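Local coordinates for protein ADP-ribosylating toxin CARDS (Mycoplasma pneumoniae, PDB 4TLV) that transfers ADP-ribose from NAD(+) to multiple target proteins in vitro and causes vacuolation of mammalian cells, acting as the main virulence factor of this bacterium, at residues 78-83 with 148-153; 56-61 with 131-136. All coordinates share one frame; numbering follows the deposited sequence.

Interaction 1 (78-83 with 148-153); sequences AYLYEI and SAWLVD
A78, L80 and E82 pair with V152, W150 and S148 through five backbone hydrogen bonds between antiparallel strands. The bond from L80 N to W150 O is 2.8 Å long, and that from E82 N to S148 O is 3.0 Å. At 142° between their directions, the strands are clearly twisted. A149 CA adds a CA-H...O contact to L80 O at 3.1 Å.

The apolar contacts divide between the two faces. On one, L80 and W150 lie side by side, with L80 CD2 3.8 Å from W150 CE3, and L80 CB meets V152 CG1. The indole turns its edge to L80 O and to E82 CB. On the other face, Y81 CE1 comes 3.6 Å from A149 CB, while Y79 CE1 meets L151 CD1.

The polar pair is E82 and S148. E82 OE1 and S148 OG lie 3.1 Å apart, with OE1 salt-bridged to R147 and OG hydrogen-bonded to E179.

Strand 9-14 flanks segment 78-83, strand 168-181 flanks 148-153, and helix 18-24 covers the Y79, Y81 and A149 face.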
loop_
_atom_site.group_PDB
_atom_site.type_symbol
_atom_site.label_atom_id
_atom_site.label_comp_id
_atom_site.label_asym_id
_atom_site.label_seq_id
_atom_site.Cartn_x
_atom_site.Cartn_y
_atom_site.Cartn_z
ATOM N N ALA A 78 -8.392 -9.283 -20.951
ATOM C CA ALA A 78 -9.433 -8.517 -20.255
ATOM C C ALA A 78 -9.219 -7.059 -20.611
ATOM O O ALA A 78 -8.399 -6.756 -21.481
ATOM C CB ALA A 78 -9.319 -8.716 -18.734
ATOM N N TYR A 79 -9.961 -6.156 -19.967
ATOM C CA TYR A 79 -9.802 -4.732 -20.230
ATOM C C TYR A 79 -9.560 -3.963 -18.956
ATOM O O TYR A 79 -10.187 -4.234 -17.943
ATOM C CB TYR A 79 -11.025 -4.171 -20.939
ATOM C CG TYR A 79 -11.203 -4.813 -22.284
ATOM C CD1 TYR A 79 -10.541 -4.315 -23.393
ATOM C CD2 TYR A 79 -11.982 -5.951 -22.429
ATOM C CE1 TYR A 79 -10.674 -4.909 -24.627
ATOM C CE2 TYR A 79 -12.115 -6.564 -23.657
ATOM C CZ TYR A 79 -11.460 -6.033 -24.754
ATOM O OH TYR A 79 -11.597 -6.632 -25.987
ATOM N N LEU A 80 -8.632 -3.020 -19.018
ATOM C CA LEU A 80 -8.401 -2.103 -17.909
ATOM C C LEU A 80 -9.207 -0.857 -18.195
ATOM O O LEU A 80 -9.038 -0.237 -19.244
ATOM C CB LEU A 80 -6.929 -1.735 -17.827
ATOM C CG LEU A 80 -6.550 -0.607 -16.858
ATOM C CD1 LEU A 80 -6.723 -1.082 -15.415
ATOM C CD2 LEU A 80 -5.121 -0.194 -17.115
ATOM N N TYR A 81 -10.091 -0.497 -17.269
ATOM C CA TYR A 81 -10.890 0.709 -17.416
ATOM C C TYR A 81 -10.437 1.822 -16.489
ATOM O O TYR A 81 -10.181 1.590 -15.303
ATOM C CB TYR A 81 -12.348 0.397 -17.122
ATOM C CG TYR A 81 -12.939 -0.507 -18.154
ATOM C CD1 TYR A 81 -13.361 0.002 -19.379
ATOM C CD2 TYR A 81 -13.059 -1.871 -17.931
ATOM C CE1 TYR A 81 -13.901 -0.823 -20.339
ATOM C CE2 TYR A 81 -13.590 -2.707 -18.898
ATOM C CZ TYR A 81 -14.015 -2.175 -20.093
ATOM O OH TYR A 81 -14.549 -2.985 -21.067
ATOM N N GLU A 82 -10.372 3.029 -17.042
ATOM C CA GLU A 82 -10.050 4.232 -16.289
ATOM C C GLU A 82 -11.356 4.974 -16.026
ATOM O O GLU A 82 -12.086 5.293 -16.962
ATOM C CB GLU A 82 -9.112 5.107 -17.115
ATOM C CG GLU A 82 -8.803 6.451 -16.483
ATOM C CD GLU A 82 -7.905 7.297 -17.378
ATOM O OE1 GLU A 82 -8.372 7.726 -18.443
ATOM O OE2 GLU A 82 -6.741 7.509 -17.013
ATOM N N ILE A 83 -11.647 5.247 -14.752
ATOM C CA ILE A 83 -12.969 5.686 -14.325
ATOM C C ILE A 83 -12.846 6.949 -13.473
ATOM O O ILE A 83 -12.150 6.940 -12.456
ATOM C CB ILE A 83 -13.640 4.583 -13.456
ATOM C CG1 ILE A 83 -13.687 3.238 -14.198
ATOM C CG2 ILE A 83 -15.017 5.022 -12.961
ATOM C CD1 ILE A 83 -13.947 2.023 -13.281
ATOM N N SER A 148 -11.713 5.703 -20.419
ATOM C CA SER A 148 -10.823 4.981 -21.340
ATOM C C SER A 148 -10.778 3.494 -21.030
ATOM O O SER A 148 -11.166 3.062 -19.943
ATOM C CB SER A 148 -9.392 5.530 -21.237
ATOM O OG SER A 148 -9.375 6.946 -21.314
ATOM N N ALA A 149 -10.273 2.715 -21.983
ATOM C CA ALA A 149 -9.993 1.299 -21.761
ATOM C C ALA A 149 -8.733 0.888 -22.517
ATOM O O ALA A 149 -8.415 1.483 -23.548
ATOM C CB ALA A 149 -11.159 0.459 -22.205
ATOM N N TRP A 150 -8.014 -0.106 -21.981
ATOM C CA TRP A 150 -6.883 -0.739 -22.666
ATOM C C TRP A 150 -7.073 -2.243 -22.618
ATOM O O TRP A 150 -7.500 -2.786 -21.602
ATOM C CB TRP A 150 -5.552 -0.462 -21.958
ATOM C CG TRP A 150 -5.132 0.945 -21.909
ATOM C CD1 TRP A 150 -4.228 1.559 -22.722
ATOM C CD2 TRP A 150 -5.587 1.938 -20.989
ATOM N NE1 TRP A 150 -4.086 2.877 -22.363
ATOM C CE2 TRP A 150 -4.912 3.134 -21.299
ATOM C CE3 TRP A 150 -6.491 1.927 -19.920
ATOM C CZ2 TRP A 150 -5.117 4.312 -20.587
ATOM C CZ3 TRP A 150 -6.698 3.097 -19.219
ATOM C CH2 TRP A 150 -6.013 4.274 -19.555
ATOM N N LEU A 151 -6.737 -2.927 -23.707
ATOM C CA LEU A 151 -6.686 -4.383 -23.690
ATOM C C LEU A 151 -5.511 -4.813 -22.819
ATOM O O LEU A 151 -4.409 -4.289 -22.962
ATOM C CB LEU A 151 -6.499 -4.924 -25.114
ATOM C CG LEU A 151 -6.272 -6.430 -25.211
ATOM C CD1 LEU A 151 -7.490 -7.209 -24.723
ATOM C CD2 LEU A 151 -5.911 -6.822 -26.641
ATOM N N VAL A 152 -5.736 -5.739 -21.895
ATOM C CA VAL A 152 -4.617 -6.240 -21.095
ATOM C C VAL A 152 -4.544 -7.740 -21.258
ATOM O O VAL A 152 -5.551 -8.390 -21.519
ATOM C CB VAL A 152 -4.741 -5.892 -19.601
ATOM C CG1 VAL A 152 -4.869 -4.384 -19.422
ATOM C CG2 VAL A 152 -5.929 -6.602 -18.984
ATOM N N ASP A 153 -3.345 -8.288 -21.124
ATOM C CA ASP A 153 -3.192 -9.734 -21.181
ATOM C C ASP A 153 -2.174 -10.214 -20.151
ATOM O O ASP A 153 -1.372 -9.432 -19.621
ATOM C CB ASP A 153 -2.848 -10.209 -22.606
ATOM C CG ASP A 153 -1.532 -9.645 -23.117
ATOM O OD1 ASP A 153 -0.696 -9.233 -22.296
ATOM O OD2 ASP A 153 -1.316 -9.638 -24.348
#

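Interaction 2 (56-61 with 131-136)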
loop_
_atom_site.group_PDB
_atom_site.type_symbol
_atom_site.label_atom_id
_atom_site.label_comp_id
_atom_site.label_asym_id
_atom_site.label_seq_id
_atom_site.Cartn_x
_atom_site.Cartn_y
_atom_site.Cartn_z
ATOM N N PRO A 56 -3.484 1.562 -11.666
ATOM C CA PRO A 56 -3.607 0.453 -12.618
ATOM C C PRO A 56 -2.846 -0.787 -12.141
ATOM O O PRO A 56 -3.297 -1.914 -12.328
ATOM C CB PRO A 56 -2.945 1.005 -13.896
ATOM C CG PRO A 56 -3.054 2.477 -13.772
ATOM C CD PRO A 56 -2.938 2.779 -12.295
ATOM N N THR A 57 -1.694 -0.581 -11.519
ATOM C CA THR A 57 -0.900 -1.705 -11.066
ATOM C C THR A 57 -1.633 -2.557 -10.022
ATOM O O THR A 57 -1.585 -3.788 -10.070
ATOM C CB THR A 57 0.457 -1.241 -10.514
ATOM O OG1 THR A 57 1.163 -0.544 -11.545
ATOM C CG2 THR A 57 1.282 -2.435 -10.055
ATOM N N ALA A 58 -2.301 -1.904 -9.078
ATOM C CA ALA A 58 -3.068 -2.635 -8.077
ATOM C C ALA A 58 -4.335 -3.255 -8.677
ATOM O O ALA A 58 -4.721 -4.360 -8.303
ATOM C CB ALA A 58 -3.405 -1.724 -6.876
ATOM N N ALA A 59 -4.984 -2.553 -9.606
ATOM C CA ALA A 59 -6.179 -3.107 -10.251
ATOM C C ALA A 59 -5.857 -4.400 -11.009
ATOM O O ALA A 59 -6.716 -5.267 -11.147
ATOM C CB ALA A 59 -6.811 -2.090 -11.213
ATOM N N ILE A 60 -4.641 -4.511 -11.536
ATOM C CA ILE A 60 -4.335 -5.623 -12.443
ATOM C C ILE A 60 -3.574 -6.770 -11.772
ATOM O O ILE A 60 -3.398 -7.843 -12.366
ATOM C CB ILE A 60 -3.598 -5.150 -13.733
ATOM C CG1 ILE A 60 -3.616 -6.260 -14.794
ATOM C CG2 ILE A 60 -2.164 -4.786 -13.429
ATOM C CD1 ILE A 60 -3.234 -5.770 -16.201
ATOM N N ARG A 61 -3.155 -6.574 -10.525
ATOM C CA ARG A 61 -2.370 -7.615 -9.835
ATOM C C ARG A 61 -3.015 -9.009 -9.864
ATOM O O ARG A 61 -2.330 -10.013 -10.145
ATOM C CB ARG A 61 -2.032 -7.195 -8.399
ATOM C CG ARG A 61 -1.249 -8.250 -7.566
ATOM C CD ARG A 61 0.015 -8.756 -8.267
ATOM N NE ARG A 61 0.625 -9.824 -7.475
ATOM C CZ ARG A 61 0.222 -11.096 -7.499
ATOM N NH1 ARG A 61 -0.775 -11.457 -8.297
ATOM N NH2 ARG A 61 0.821 -12.010 -6.723
ATOM N N TYR A 131 -3.025 -3.717 -0.316
ATOM C CA TYR A 131 -2.318 -3.428 -1.568
ATOM C C TYR A 131 -3.293 -3.192 -2.719
ATOM O O TYR A 131 -2.923 -2.618 -3.752
ATOM C CB TYR A 131 -1.380 -4.587 -1.945
ATOM C CG TYR A 131 -2.139 -5.768 -2.527
ATOM C CD1 TYR A 131 -2.383 -5.863 -3.893
ATOM C CD2 TYR A 131 -2.634 -6.775 -1.704
ATOM C CE1 TYR A 131 -3.105 -6.916 -4.422
ATOM C CE2 TYR A 131 -3.371 -7.831 -2.227
ATOM C CZ TYR A 131 -3.593 -7.900 -3.584
ATOM O OH TYR A 131 -4.317 -8.954 -4.111
ATOM N N GLN A 132 -4.531 -3.667 -2.567
ATOM C CA GLN A 132 -5.554 -3.451 -3.593
ATOM C C GLN A 132 -5.882 -1.967 -3.813
ATOM O O GLN A 132 -6.451 -1.595 -4.842
ATOM C CB GLN A 132 -6.835 -4.244 -3.271
ATOM C CG GLN A 132 -6.623 -5.758 -3.322
ATOM C CD GLN A 132 -7.870 -6.547 -2.986
ATOM O OE1 GLN A 132 -8.029 -7.671 -3.648
ATOM N NE2 GLN A 132 -8.689 -6.142 -2.142
ATOM N N ARG A 133 -5.518 -1.124 -2.853
ATOM C CA ARG A 133 -5.795 0.307 -2.955
ATOM C C ARG A 133 -7.255 0.530 -3.327
ATOM O O ARG A 133 -7.557 1.364 -4.179
ATOM C CB ARG A 133 -4.887 0.961 -4.016
ATOM C CG ARG A 133 -3.387 0.826 -3.730
ATOM C CD ARG A 133 -2.867 1.901 -2.777
ATOM N NE ARG A 133 -2.917 3.275 -3.327
ATOM C CZ ARG A 133 -1.971 3.832 -4.085
ATOM N NH1 ARG A 133 -0.879 3.147 -4.449
ATOM N NH2 ARG A 133 -2.115 5.091 -4.496
ATOM N N GLU A 134 -8.162 -0.212 -2.692
ATOM C CA GLU A 134 -9.562 -0.239 -3.142
ATOM C C GLU A 134 -10.350 1.027 -2.835
ATOM O O GLU A 134 -10.355 1.515 -1.713
ATOM C CB GLU A 134 -10.344 -1.446 -2.583
ATOM C CG GLU A 134 -11.828 -1.409 -3.031
ATOM C CD GLU A 134 -12.633 -2.640 -2.652
ATOM O OE1 GLU A 134 -12.129 -3.495 -1.889
ATOM O OE2 GLU A 134 -13.786 -2.737 -3.123
ATOM N N TRP A 135 -11.003 1.552 -3.860
ATOM C CA TRP A 135 -12.070 2.534 -3.683
ATOM C C TRP A 135 -13.312 1.789 -4.152
ATOM O O TRP A 135 -13.320 1.222 -5.250
ATOM C CB TRP A 135 -11.817 3.760 -4.565
ATOM C CG TRP A 135 -10.748 4.661 -4.023
ATOM C CD1 TRP A 135 -9.405 4.482 -4.111
ATOM C CD2 TRP A 135 -10.950 5.881 -3.293
ATOM N NE1 TRP A 135 -8.746 5.518 -3.483
ATOM C CE2 TRP A 135 -9.676 6.389 -2.979
ATOM C CE3 TRP A 135 -12.092 6.596 -2.886
ATOM C CZ2 TRP A 135 -9.501 7.584 -2.275
ATOM C CZ3 TRP A 135 -11.920 7.765 -2.179
ATOM C CH2 TRP A 135 -10.624 8.256 -1.882
ATOM N N PHE A 136 -14.331 1.720 -3.310
ATOM C CA PHE A 136 -15.554 1.047 -3.714
ATOM C C PHE A 136 -16.619 2.085 -3.999
ATOM O O PHE A 136 -16.603 3.172 -3.410
ATOM C CB PHE A 136 -16.019 0.025 -2.666
ATOM C CG PHE A 136 -16.421 0.625 -1.334
ATOM C CD1 PHE A 136 -15.467 0.873 -0.350
ATOM C CD2 PHE A 136 -17.757 0.896 -1.051
ATOM C CE1 PHE A 136 -15.825 1.403 0.881
ATOM C CE2 PHE A 136 -18.122 1.426 0.193
ATOM C CZ PHE A 136 -17.146 1.670 1.157
#
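A58 and R61 of segment 56-61 meet the turn that leads into strand 134-138. From CB outward, R61 first meets Y131: its CB comes 4.1 Å from Y131 CE1, and CG, anti to the backbone N (chi1 178°), comes closer, 3.9 Å from the same ring carbon. The arginine chain crosses the tyrosine side chain at about a right angle. At chi2 (53°) the chain bends, placing CD, and past it the guanidinium lies 42° from the ring plane. NE bonds to the backbone O of M434, in the D2 domain, and NH1 to that of V220. A bound glycerol, probably from the crystallisation liquor, lies about 3 Å from the R61 side chain.

On the Y131 ring, Q132 CG packs 3.7 Å above one face, toward the rim, and the hydroxyl is bonded to S225 O.

A58 is the tighter half of the contact. Its CB points at the turn and reaches Y131 O at 3.3 Å and Q132 O at 3.7 Å, so a small methyl lies against two successive carbonyls; Q132 O also takes a hydrogen bond from S53. R133 CG meets that methyl at 4.0 Å, before its chain bends at chi2 and chi3 and its guanidinium forms a salt bridge with E54.

A58 thus packs on the residues just before E134, and those just past the turn pair with strand 49-53, whose S51, T52 and S53 spell the Ser-Thr-Ser sequence known from pertussis-type ADP-ribosyltransferases. That sequence beside a glutamate, E134, at the start of the adjacent strand is consistent with the Arg-Ser-Glu class of these enzymes.

In the fold
From the N terminus the chain meets segment 56-61 first, then 78-83, 131-136 and 148-153, so the two contacts cross rather than nest. Interaction 2 closes a loop of 69 residues and interaction 1 one of 64, and much of both loops is shared. Strands 134-138 and 146-156 follow each other, carrying the chain from the three-stranded sheet with 49-53 and 89-91 into the five-stranded sheet. Segment 56-61 reaches interaction 1: I60 CD1 lies 3.7 Å from V152 CB, and P56 CB lies 4.1 Å from L80 CD2. Interaction 1 pairs strands inside the five-stranded sheet, interaction 2 sets the helical segment against the entry to the three-stranded one, and both lie in the mono-ADP-ribosyltransferase domain.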